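Side-chain contacts in aac(6')-Ii (Enterococcus faecium, PDB 1N71), which is an aminoglycoside 6'-N-acetyltransferase of the GNAT superfamily, associated with antibiotic resistance, and binds coenzyme A: residues 77-80 / 81-84; 144-147 / 148-152; 128-131 / 132-135. One frame throughout, in Å; residues are numbered along the deposited sequence.

Contact 1: residues 77-80 / 81-84. With COA (coenzyme A), chain E.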
loop_
_atom_site.group_PDB
_atom_site.type_symbol
_atom_site.label_atom_id
_atom_site.label_comp_id
_atom_site.label_asym_id
_atom_site.label_seq_id
_atom_site.Cartn_x
_atom_site.Cartn_y
_atom_site.Cartn_z
ATOM N N VAL A 77 -15.913 -6.395 -5.940
ATOM C CA VAL A 77 -17.174 -6.687 -5.288
ATOM C C VAL A 77 -18.132 -7.357 -6.257
ATOM O O VAL A 77 -18.205 -6.993 -7.432
ATOM C CB VAL A 77 -17.829 -5.401 -4.744
ATOM C CG1 VAL A 77 -18.083 -4.433 -5.879
ATOM C CG2 VAL A 77 -19.139 -5.741 -4.035
ATOM N N VAL A 78 -18.843 -8.353 -5.745
ATOM C CA VAL A 78 -19.829 -9.103 -6.502
ATOM C C VAL A 78 -21.079 -9.111 -5.627
ATOM O O VAL A 78 -20.983 -9.360 -4.427
ATOM C CB VAL A 78 -19.367 -10.560 -6.726
ATOM C CG1 VAL A 78 -20.478 -11.368 -7.394
ATOM C CG2 VAL A 78 -18.102 -10.579 -7.577
ATOM N N GLU A 79 -22.243 -8.826 -6.207
ATOM C CA GLU A 79 -23.474 -8.833 -5.412
ATOM C C GLU A 79 -23.492 -10.103 -4.579
ATOM O O GLU A 79 -23.273 -11.194 -5.103
ATOM C CB GLU A 79 -24.713 -8.810 -6.305
ATOM C CG GLU A 79 -24.847 -7.580 -7.166
ATOM C CD GLU A 79 -26.206 -7.496 -7.829
ATOM O OE1 GLU A 79 -26.644 -8.504 -8.424
ATOM O OE2 GLU A 79 -26.836 -6.421 -7.762
ATOM N N SER A 80 -23.759 -9.960 -3.286
ATOM C CA SER A 80 -23.781 -11.106 -2.386
ATOM C C SER A 80 -24.755 -12.184 -2.837
ATOM O O SER A 80 -24.646 -13.337 -2.422
ATOM C CB SER A 80 -24.132 -10.658 -0.961
ATOM O OG SER A 80 -25.446 -10.140 -0.896
ATOM N N SER A 81 -25.703 -11.812 -3.692
ATOM C CA SER A 81 -26.692 -12.758 -4.187
ATOM C C SER A 81 -26.284 -13.410 -5.508
ATOM O O SER A 81 -27.015 -14.240 -6.043
ATOM C CB SER A 81 -28.051 -12.063 -4.349
ATOM O OG SER A 81 -27.963 -10.943 -5.216
ATOM N N ARG A 82 -25.116 -13.047 -6.031
ATOM C CA ARG A 82 -24.658 -13.615 -7.297
ATOM C C ARG A 82 -23.280 -14.260 -7.194
ATOM O O ARG A 82 -22.655 -14.575 -8.209
ATOM C CB ARG A 82 -24.622 -12.530 -8.373
ATOM C CG ARG A 82 -25.961 -11.869 -8.662
ATOM C CD ARG A 82 -27.017 -12.888 -9.065
ATOM N NE ARG A 82 -28.048 -12.284 -9.903
ATOM C CZ ARG A 82 -27.850 -11.901 -11.162
ATOM N NH1 ARG A 82 -26.662 -12.067 -11.728
ATOM N NH2 ARG A 82 -28.837 -11.344 -11.854
ATOM N N ARG A 83 -22.815 -14.459 -5.967
ATOM C CA ARG A 83 -21.508 -15.050 -5.733
ATOM C C ARG A 83 -21.460 -16.550 -5.988
ATOM O O ARG A 83 -22.494 -17.202 -6.154
ATOM C CB ARG A 83 -21.058 -14.735 -4.304
ATOM C CG ARG A 83 -20.862 -13.245 -4.079
ATOM C CD ARG A 83 -20.615 -12.885 -2.626
ATOM N NE ARG A 83 -20.476 -11.438 -2.474
ATOM C CZ ARG A 83 -20.434 -10.803 -1.307
ATOM N NH1 ARG A 83 -20.522 -11.484 -0.171
ATOM N NH2 ARG A 83 -20.306 -9.485 -1.279
ATOM N N LYS A 84 -20.240 -17.081 -6.035
ATOM C CA LYS A 84 -20.003 -18.499 -6.260
ATOM C C LYS A 84 -20.378 -19.002 -7.653
ATOM O O LYS A 84 -20.733 -20.171 -7.821
ATOM C CB LYS A 84 -20.727 -19.331 -5.196
ATOM C CG LYS A 84 -20.257 -19.065 -3.774
ATOM C CD LYS A 84 -18.736 -19.135 -3.673
ATOM C CE LYS A 84 -18.268 -19.194 -2.225
ATOM N NZ LYS A 84 -18.790 -18.064 -1.405
HETATM N N1A COA E . -13.122 -18.515 0.532
HETATM C C2A COA E . -12.584 -19.562 -0.121
HETATM N N3A COA E . -12.680 -19.856 -1.437
HETATM C C4A COA E . -13.425 -18.911 -2.107
HETATM C C5A COA E . -14.034 -17.798 -1.573
HETATM C C6A COA E . -13.859 -17.593 -0.168
HETATM N N6A COA E . -14.393 -16.556 0.474
HETATM N N7A COA E . -14.699 -17.079 -2.556
HETATM C C8A COA E . -14.490 -17.772 -3.637
HETATM N N9A COA E . -13.728 -18.900 -3.445
HETATM C C1B COA E . -13.309 -19.904 -4.433
HETATM C C2B COA E . -14.479 -20.705 -5.013
HETATM O O2B COA E . -14.747 -21.829 -4.166
HETATM C C3B COA E . -13.996 -21.204 -6.371
HETATM O O3B COA E . -13.120 -22.322 -6.148
HETATM P P3B COA E . -13.340 -23.722 -6.920
HETATM O O7A COA E . -14.714 -24.134 -6.542
HETATM O O8A COA E . -12.266 -24.591 -6.377
HETATM O O9A COA E . -13.175 -23.378 -8.353
HETATM C C4B COA E . -13.140 -20.018 -6.838
HETATM O O4B COA E . -12.745 -19.365 -5.625
HETATM C C5B COA E . -13.844 -19.050 -7.799
HETATM O O5B COA E . -14.867 -18.320 -7.112
HETATM P P1A COA E . -15.849 -17.291 -7.876
HETATM O O1A COA E . -17.175 -17.929 -8.023
HETATM O O2A COA E . -15.151 -16.748 -9.064
HETATM O O3A COA E . -15.951 -16.124 -6.778
HETATM P P2A COA E . -17.128 -15.045 -6.587
HETATM O O4A COA E . -18.010 -15.498 -5.491
HETATM O O5A COA E . -17.707 -14.680 -7.895
HETATM O O6A COA E . -16.289 -13.781 -6.057
HETATM C CBP COA E . -15.388 -12.729 -4.057
HETATM C CCP COA E . -15.334 -13.927 -4.995
HETATM C CDP COA E . -14.421 -12.988 -2.894
HETATM C CEP COA E . -14.944 -11.458 -4.840
HETATM C CAP COA E . -16.881 -12.576 -3.533
HETATM O OAP COA E . -17.297 -13.714 -2.772
HETATM C C9P COA E . -17.126 -11.253 -2.784
HETATM O O9P COA E . -17.698 -10.313 -3.352
HETATM N N8P COA E . -16.688 -11.197 -1.519
HETATM C C7P COA E . -16.813 -10.047 -0.632
HETATM C C6P COA E . -15.815 -8.938 -0.955
HETATM C C5P COA E . -14.423 -9.196 -0.405
HETATM O O5P COA E . -14.262 -9.494 0.784
HETATM N N4P COA E . -13.414 -9.075 -1.280
HETATM C C3P COA E . -11.994 -9.274 -0.969
HETATM C C2P COA E . -11.146 -8.078 -1.371
HETATM S S1P COA E . -9.963 -7.585 -0.104
#
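Val78 and Arg83 meet in the coenzyme A pocket, where strand 70-78 ends and the chain turns into the diphosphate-binding loop of the GNAT fold. Glu79 to Arg82 form a type I turn. It is closed by Arg82 N to Glu79 O at 2.8 Å. The Arg83 chain is extended from CG to NE (chi2 172°), which carries its guanidinium back past Val78. The two side chains slide by each other in opposite directions, with Val78 CG1 3.8 Å from Arg83 CG. Arg83 NE then donates to Val78 O at 2.9 Å with an N-H...O angle of 151°, the acceptor lying near the guanidinium plane. Arg83 NH2 adds a weak bond to the same oxygen. Together they probably limit the rotation of the group. Ser80 CA lies over one face and the amide carbon C9P of coenzyme A over the other, both offset toward the rim. The cofactor is also held by backbone. Val78 N donates to O9P of coenzyme A at 3.3 Å. Lys84 N donates almost straight to the diphosphate oxygen O4A at 2.8 Å. At the turn itself, Glu79 and Arg82 lie side by side, pointing the same way. Glu79 OE1 touches Arg82 CG at 3.4 Å. It lies well out of the guanidinium plane, with carboxylate and guanidinium planes 83° apart. No N-H points at it, and any attraction is probably one of charge alone. Around the turn, Glu79 packs on Leu20 of helix 11-24 and Val57 of strand 55-66, while Val78 and Arg82 rest on Ile87 of helix 87-101.

Contact 2: residues 144-147 / 148-152. With COA (coenzyme A), chain E.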
loop_
_atom_site.group_PDB
_atom_site.type_symbol
_atom_site.label_atom_id
_atom_site.label_comp_id
_atom_site.label_asym_id
_atom_site.label_seq_id
_atom_site.Cartn_x
_atom_site.Cartn_y
_atom_site.Cartn_z
ATOM N N TYR A 144 -9.004 -14.698 0.942
ATOM C CA TYR A 144 -7.616 -14.806 0.508
ATOM C C TYR A 144 -7.465 -16.045 -0.367
ATOM O O TYR A 144 -6.710 -16.041 -1.338
ATOM C CB TYR A 144 -6.640 -14.900 1.696
ATOM C CG TYR A 144 -6.454 -16.297 2.263
ATOM C CD1 TYR A 144 -7.295 -16.786 3.262
ATOM C CD2 TYR A 144 -5.440 -17.133 1.790
ATOM C CE1 TYR A 144 -7.132 -18.075 3.779
ATOM C CE2 TYR A 144 -5.270 -18.425 2.297
ATOM C CZ TYR A 144 -6.123 -18.888 3.293
ATOM O OH TYR A 144 -5.971 -20.165 3.794
ATOM N N GLU A 145 -8.190 -17.101 -0.009
ATOM C CA GLU A 145 -8.141 -18.357 -0.743
ATOM C C GLU A 145 -8.690 -18.193 -2.156
ATOM O O GLU A 145 -8.295 -18.916 -3.074
ATOM C CB GLU A 145 -8.924 -19.425 0.022
ATOM C CG GLU A 145 -8.850 -20.814 -0.580
ATOM C CD GLU A 145 -9.131 -21.895 0.453
ATOM O OE1 GLU A 145 -10.032 -21.696 1.293
ATOM O OE2 GLU A 145 -8.452 -22.943 0.424
ATOM N N PHE A 146 -9.609 -17.249 -2.324
ATOM C CA PHE A 146 -10.173 -16.970 -3.639
ATOM C C PHE A 146 -9.026 -16.499 -4.530
ATOM O O PHE A 146 -8.862 -16.959 -5.663
ATOM C CB PHE A 146 -11.233 -15.870 -3.536
ATOM C CG PHE A 146 -11.532 -15.183 -4.845
ATOM C CD1 PHE A 146 -12.231 -15.844 -5.856
ATOM C CD2 PHE A 146 -11.100 -13.880 -5.070
ATOM C CE1 PHE A 146 -12.494 -15.211 -7.074
ATOM C CE2 PHE A 146 -11.354 -13.235 -6.280
ATOM C CZ PHE A 146 -12.053 -13.903 -7.286
ATOM N N TYR A 147 -8.223 -15.579 -4.007
ATOM C CA TYR A 147 -7.101 -15.051 -4.766
ATOM C C TYR A 147 -6.034 -16.114 -4.998
ATOM O O TYR A 147 -5.461 -16.191 -6.083
ATOM C CB TYR A 147 -6.514 -13.836 -4.048
ATOM C CG TYR A 147 -7.463 -12.656 -4.034
ATOM C CD1 TYR A 147 -7.758 -11.958 -5.209
ATOM C CD2 TYR A 147 -8.086 -12.254 -2.853
ATOM C CE1 TYR A 147 -8.647 -10.891 -5.207
ATOM C CE2 TYR A 147 -8.981 -11.183 -2.839
ATOM C CZ TYR A 147 -9.255 -10.509 -4.019
ATOM O OH TYR A 147 -10.126 -9.449 -4.008
ATOM N N GLU A 148 -5.772 -16.947 -3.990
ATOM C CA GLU A 148 -4.780 -18.003 -4.156
ATOM C C GLU A 148 -5.139 -18.869 -5.354
ATOM O O GLU A 148 -4.277 -19.221 -6.153
ATOM C CB GLU A 148 -4.699 -18.896 -2.919
ATOM C CG GLU A 148 -4.135 -18.224 -1.694
ATOM C CD GLU A 148 -3.544 -19.220 -0.721
ATOM O OE1 GLU A 148 -4.163 -20.286 -0.507
ATOM O OE2 GLU A 148 -2.463 -18.935 -0.163
ATOM N N LYS A 149 -6.417 -19.212 -5.478
ATOM C CA LYS A 149 -6.855 -20.045 -6.585
ATOM C C LYS A 149 -6.691 -19.357 -7.935
ATOM O O LYS A 149 -6.678 -20.019 -8.970
ATOM C CB LYS A 149 -8.304 -20.492 -6.370
ATOM C CG LYS A 149 -8.441 -21.458 -5.193
ATOM C CD LYS A 149 -9.822 -22.078 -5.116
ATOM C CE LYS A 149 -9.893 -23.107 -3.995
ATOM N NZ LYS A 149 -11.237 -23.748 -3.930
ATOM N N LEU A 150 -6.549 -18.033 -7.925
ATOM C CA LEU A 150 -6.353 -17.295 -9.168
ATOM C C LEU A 150 -4.874 -17.030 -9.424
ATOM O O LEU A 150 -4.517 -16.252 -10.305
ATOM C CB LEU A 150 -7.127 -15.975 -9.146
ATOM C CG LEU A 150 -8.643 -16.162 -9.113
ATOM C CD1 LEU A 150 -9.335 -14.818 -9.222
ATOM C CD2 LEU A 150 -9.062 -17.076 -10.262
ATOM N N GLY A 151 -4.016 -17.671 -8.638
ATOM C CA GLY A 151 -2.586 -17.510 -8.837
ATOM C C GLY A 151 -1.878 -16.482 -7.982
ATOM O O GLY A 151 -0.675 -16.261 -8.156
ATOM N N TYR A 152 -2.601 -15.840 -7.071
ATOM C CA TYR A 152 -1.973 -14.849 -6.200
ATOM C C TYR A 152 -1.347 -15.566 -5.017
ATOM O O TYR A 152 -1.808 -16.631 -4.610
ATOM C CB TYR A 152 -2.992 -13.813 -5.708
ATOM C CG TYR A 152 -3.492 -12.908 -6.813
ATOM C CD1 TYR A 152 -4.287 -13.410 -7.845
ATOM C CD2 TYR A 152 -3.101 -11.568 -6.876
ATOM C CE1 TYR A 152 -4.672 -12.603 -8.921
ATOM C CE2 TYR A 152 -3.480 -10.752 -7.951
ATOM C CZ TYR A 152 -4.261 -11.281 -8.967
ATOM O OH TYR A 152 -4.600 -10.500 -10.048
HETATM N N1A COA E . -13.122 -18.515 0.532
HETATM C C2A COA E . -12.584 -19.562 -0.121
HETATM N N3A COA E . -12.680 -19.856 -1.437
HETATM C C4A COA E . -13.425 -18.911 -2.107
HETATM C C5A COA E . -14.034 -17.798 -1.573
HETATM C C6A COA E . -13.859 -17.593 -0.168
HETATM N N6A COA E . -14.393 -16.556 0.474
HETATM N N7A COA E . -14.699 -17.079 -2.556
HETATM C C8A COA E . -14.490 -17.772 -3.637
HETATM N N9A COA E . -13.728 -18.900 -3.445
HETATM C C1B COA E . -13.309 -19.904 -4.433
HETATM C C2B COA E . -14.479 -20.705 -5.013
HETATM O O2B COA E . -14.747 -21.829 -4.166
HETATM C C3B COA E . -13.996 -21.204 -6.371
HETATM O O3B COA E . -13.120 -22.322 -6.148
HETATM P P3B COA E . -13.340 -23.722 -6.920
HETATM O O7A COA E . -14.714 -24.134 -6.542
HETATM O O8A COA E . -12.266 -24.591 -6.377
HETATM O O9A COA E . -13.175 -23.378 -8.353
HETATM C C4B COA E . -13.140 -20.018 -6.838
HETATM O O4B COA E . -12.745 -19.365 -5.625
HETATM C C5B COA E . -13.844 -19.050 -7.799
HETATM O O5B COA E . -14.867 -18.320 -7.112
HETATM P P1A COA E . -15.849 -17.291 -7.876
HETATM O O1A COA E . -17.175 -17.929 -8.023
HETATM O O2A COA E . -15.151 -16.748 -9.064
HETATM O O3A COA E . -15.951 -16.124 -6.778
HETATM P P2A COA E . -17.128 -15.045 -6.587
HETATM O O4A COA E . -18.010 -15.498 -5.491
HETATM O O5A COA E . -17.707 -14.680 -7.895
HETATM O O6A COA E . -16.289 -13.781 -6.057
HETATM C CBP COA E . -15.388 -12.729 -4.057
HETATM C CCP COA E . -15.334 -13.927 -4.995
HETATM C CDP COA E . -14.421 -12.988 -2.894
HETATM C CEP COA E . -14.944 -11.458 -4.840
HETATM C CAP COA E . -16.881 -12.576 -3.533
HETATM O OAP COA E . -17.297 -13.714 -2.772
HETATM C C9P COA E . -17.126 -11.253 -2.784
HETATM O O9P COA E . -17.698 -10.313 -3.352
HETATM N N8P COA E . -16.688 -11.197 -1.519
HETATM C C7P COA E . -16.813 -10.047 -0.632
HETATM C C6P COA E . -15.815 -8.938 -0.955
HETATM C C5P COA E . -14.423 -9.196 -0.405
HETATM O O5P COA E . -14.262 -9.494 0.784
HETATM N N4P COA E . -13.414 -9.075 -1.280
HETATM C C3P COA E . -11.994 -9.274 -0.969
HETATM C C2P COA E . -11.146 -8.078 -1.371
HETATM S S1P COA E . -9.963 -7.585 -0.104
HETATM O O HOH W 1 -4.259 -21.639 1.852
#
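Tyr147 O is gripped by two backbone donors, Leu150 N at 2.8 Å and Tyr152 N at 3.0 Å. They reach it from opposite faces of the carbonyl plane. Gly151 N bonds to Glu148 O, and Gly151 has positive phi. This is a Schellman motif, with Gly151 as the C-prime residue that ends helix 144-149. The turn brings Tyr152 back beside Tyr147. Their rings form a T-shaped pair, the edge of Tyr147 toward the face of Tyr152, with planes at 69°. Tyr152 OH is hydrogen-bonded to Glu96.

One side of the helix lines the coenzyme A pocket. The Phe146 ring lies under CCP of the cofactor, which sits over its centre. CG anti to the backbone N (chi1 160°) turns this ring to bring CZ obliquely to Leu150 CD1 at 3.5 Å. Tyr147 OH comes within 3.1 Å of C2P, next to the thiol end. The Lys149 chain is extended beyond CG, and its NZ donates to the 3'-phosphate oxygen O8A at 2.8 Å and to O3B of coenzyme A at 3.2 Å.

The Glu148 carboxylate reaches the rim of the Tyr144 ring, OE2 at its edge and in plane, with carboxylate and ring planes 68° apart. A water donates to Glu148 OE1 at 2.7 Å and is also hydrogen-bonded to Tyr144 OH. Met171 of strand 168-174 touches both side chains.

Contact 3: residues 128-131 / 132-135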
loop_
_atom_site.group_PDB
_atom_site.type_symbol
_atom_site.label_atom_id
_atom_site.label_comp_id
_atom_site.label_asym_id
_atom_site.label_seq_id
_atom_site.Cartn_x
_atom_site.Cartn_y
_atom_site.Cartn_z
ATOM N N HIS A 128 7.492 -15.649 14.263
ATOM C CA HIS A 128 7.384 -16.692 13.245
ATOM C C HIS A 128 6.500 -16.192 12.105
ATOM O O HIS A 128 5.692 -16.931 11.540
ATOM C CB HIS A 128 6.782 -17.966 13.846
ATOM C CG HIS A 128 7.537 -18.494 15.028
ATOM N ND1 HIS A 128 8.861 -18.869 14.959
ATOM C CD2 HIS A 128 7.151 -18.711 16.308
ATOM C CE1 HIS A 128 9.260 -19.295 16.145
ATOM N NE2 HIS A 128 8.241 -19.210 16.981
ATOM N N THR A 129 6.676 -14.917 11.786
ATOM C CA THR A 129 5.930 -14.239 10.739
ATOM C C THR A 129 5.684 -15.077 9.489
ATOM O O THR A 129 4.546 -15.411 9.164
ATOM C CB THR A 129 6.661 -12.948 10.316
ATOM O OG1 THR A 129 6.933 -12.157 11.478
ATOM C CG2 THR A 129 5.809 -12.139 9.350
ATOM N N PHE A 130 6.754 -15.430 8.791
ATOM C CA PHE A 130 6.608 -16.178 7.558
ATOM C C PHE A 130 6.252 -17.658 7.671
ATOM O O PHE A 130 5.712 -18.238 6.722
ATOM C CB PHE A 130 7.844 -15.934 6.690
ATOM C CG PHE A 130 8.011 -14.483 6.306
ATOM C CD1 PHE A 130 7.052 -13.850 5.516
ATOM C CD2 PHE A 130 9.074 -13.734 6.791
ATOM C CE1 PHE A 130 7.145 -12.486 5.218
ATOM C CE2 PHE A 130 9.181 -12.371 6.503
ATOM C CZ PHE A 130 8.213 -11.744 5.715
ATOM N N ASP A 131 6.531 -18.277 8.815
ATOM C CA ASP A 131 6.146 -19.673 8.985
ATOM C C ASP A 131 4.627 -19.684 9.103
ATOM O O ASP A 131 3.960 -20.585 8.594
ATOM C CB ASP A 131 6.762 -20.282 10.244
ATOM C CG ASP A 131 6.196 -21.664 10.559
ATOM O OD1 ASP A 131 5.216 -21.750 11.327
ATOM O OD2 ASP A 131 6.721 -22.665 10.026
ATOM N N LYS A 132 4.082 -18.666 9.764
ATOM C CA LYS A 132 2.637 -18.556 9.916
ATOM C C LYS A 132 1.992 -18.284 8.554
ATOM O O LYS A 132 0.956 -18.859 8.226
ATOM C CB LYS A 132 2.294 -17.448 10.914
ATOM C CG LYS A 132 2.613 -17.840 12.355
ATOM C CD LYS A 132 2.525 -16.668 13.324
ATOM C CE LYS A 132 2.839 -17.137 14.748
ATOM N NZ LYS A 132 2.829 -16.031 15.745
ATOM N N VAL A 133 2.621 -17.427 7.756
ATOM C CA VAL A 133 2.104 -17.120 6.426
ATOM C C VAL A 133 2.072 -18.392 5.585
ATOM O O VAL A 133 1.070 -18.694 4.940
ATOM C CB VAL A 133 2.985 -16.073 5.700
ATOM C CG1 VAL A 133 2.570 -15.966 4.237
ATOM C CG2 VAL A 133 2.846 -14.719 6.374
ATOM N N ALA A 134 3.168 -19.144 5.604
ATOM C CA ALA A 134 3.252 -20.377 4.824
ATOM C C ALA A 134 2.256 -21.448 5.287
ATOM O O ALA A 134 1.762 -22.237 4.480
ATOM C CB ALA A 134 4.689 -20.930 4.880
ATOM N N SER A 135 1.949 -21.473 6.578
ATOM C CA SER A 135 1.024 -22.476 7.108
ATOM C C SER A 135 -0.399 -21.960 7.306
ATOM O O SER A 135 -1.206 -22.588 7.998
ATOM C CB SER A 135 1.556 -23.015 8.439
ATOM O OG SER A 135 1.651 -21.980 9.401
#
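Lys132, in the first turn of helix 129-134, lies back against the N-cap residue His128. The chain is extended beyond CG and its methylenes run past the His128 carbonyl, with Lys132 CG 3.3 Å from His128 O. Further out, Lys132 CE passes His128 CB at 4.1 Å. The amine goes on to Asp124 O and Thr123 OG1. Lys132 N bonds to His128 O at 3.0 Å.

Elsewhere, Phe130 and Val133 make a loose apolar pair, Phe130 CD1 to Val133 CG2 at 4.4 Å. Thr129 CG2 sits over the centre of one Phe130 face. The Phe130 ring stacks on Phe130 of the second subunit. Thr129 OG1 is hydrogen-bonded to Leu125 O and also to Lys153 of that subunit.

At the C-terminal end, Ser135 folds its hydroxyl back over the last turn. With OG between the backbone N and the carbonyl carbon (chi1 62°), it donates to Asp131 O at 2.8 Å. Ser135 N reaches the same oxygen at 3.0 Å from the opposite face of the carbonyl plane. Asp131 O is thus held twice where the helix stops, while Phe130 and Val133 pack against the second subunit, Val133 also on strand 153-158 of its own chain.

Contact 1 is a surface turn at the end of strand 70-78. Contacts 2 and 3 are partly buried, each on a short helix, and those helices follow one another in the chain. Contacts 1 and 2 both touch coenzyme A and both pack on helix 87-101. Their centres are about 17 Å apart. The chemistry differs: contact 1 offers backbone N-H groups and a guanidinium, whereas contact 2 offers aromatic rings and a lysine. Contact 3 touches no cofactor and faces the second subunit instead, about 31 Å from contact 1, centre to centre. Contacts 2 and 3 each end a helix at a carbonyl oxygen that accepts two hydrogen bonds, but only contact 3 uses a side-chain hydroxyl.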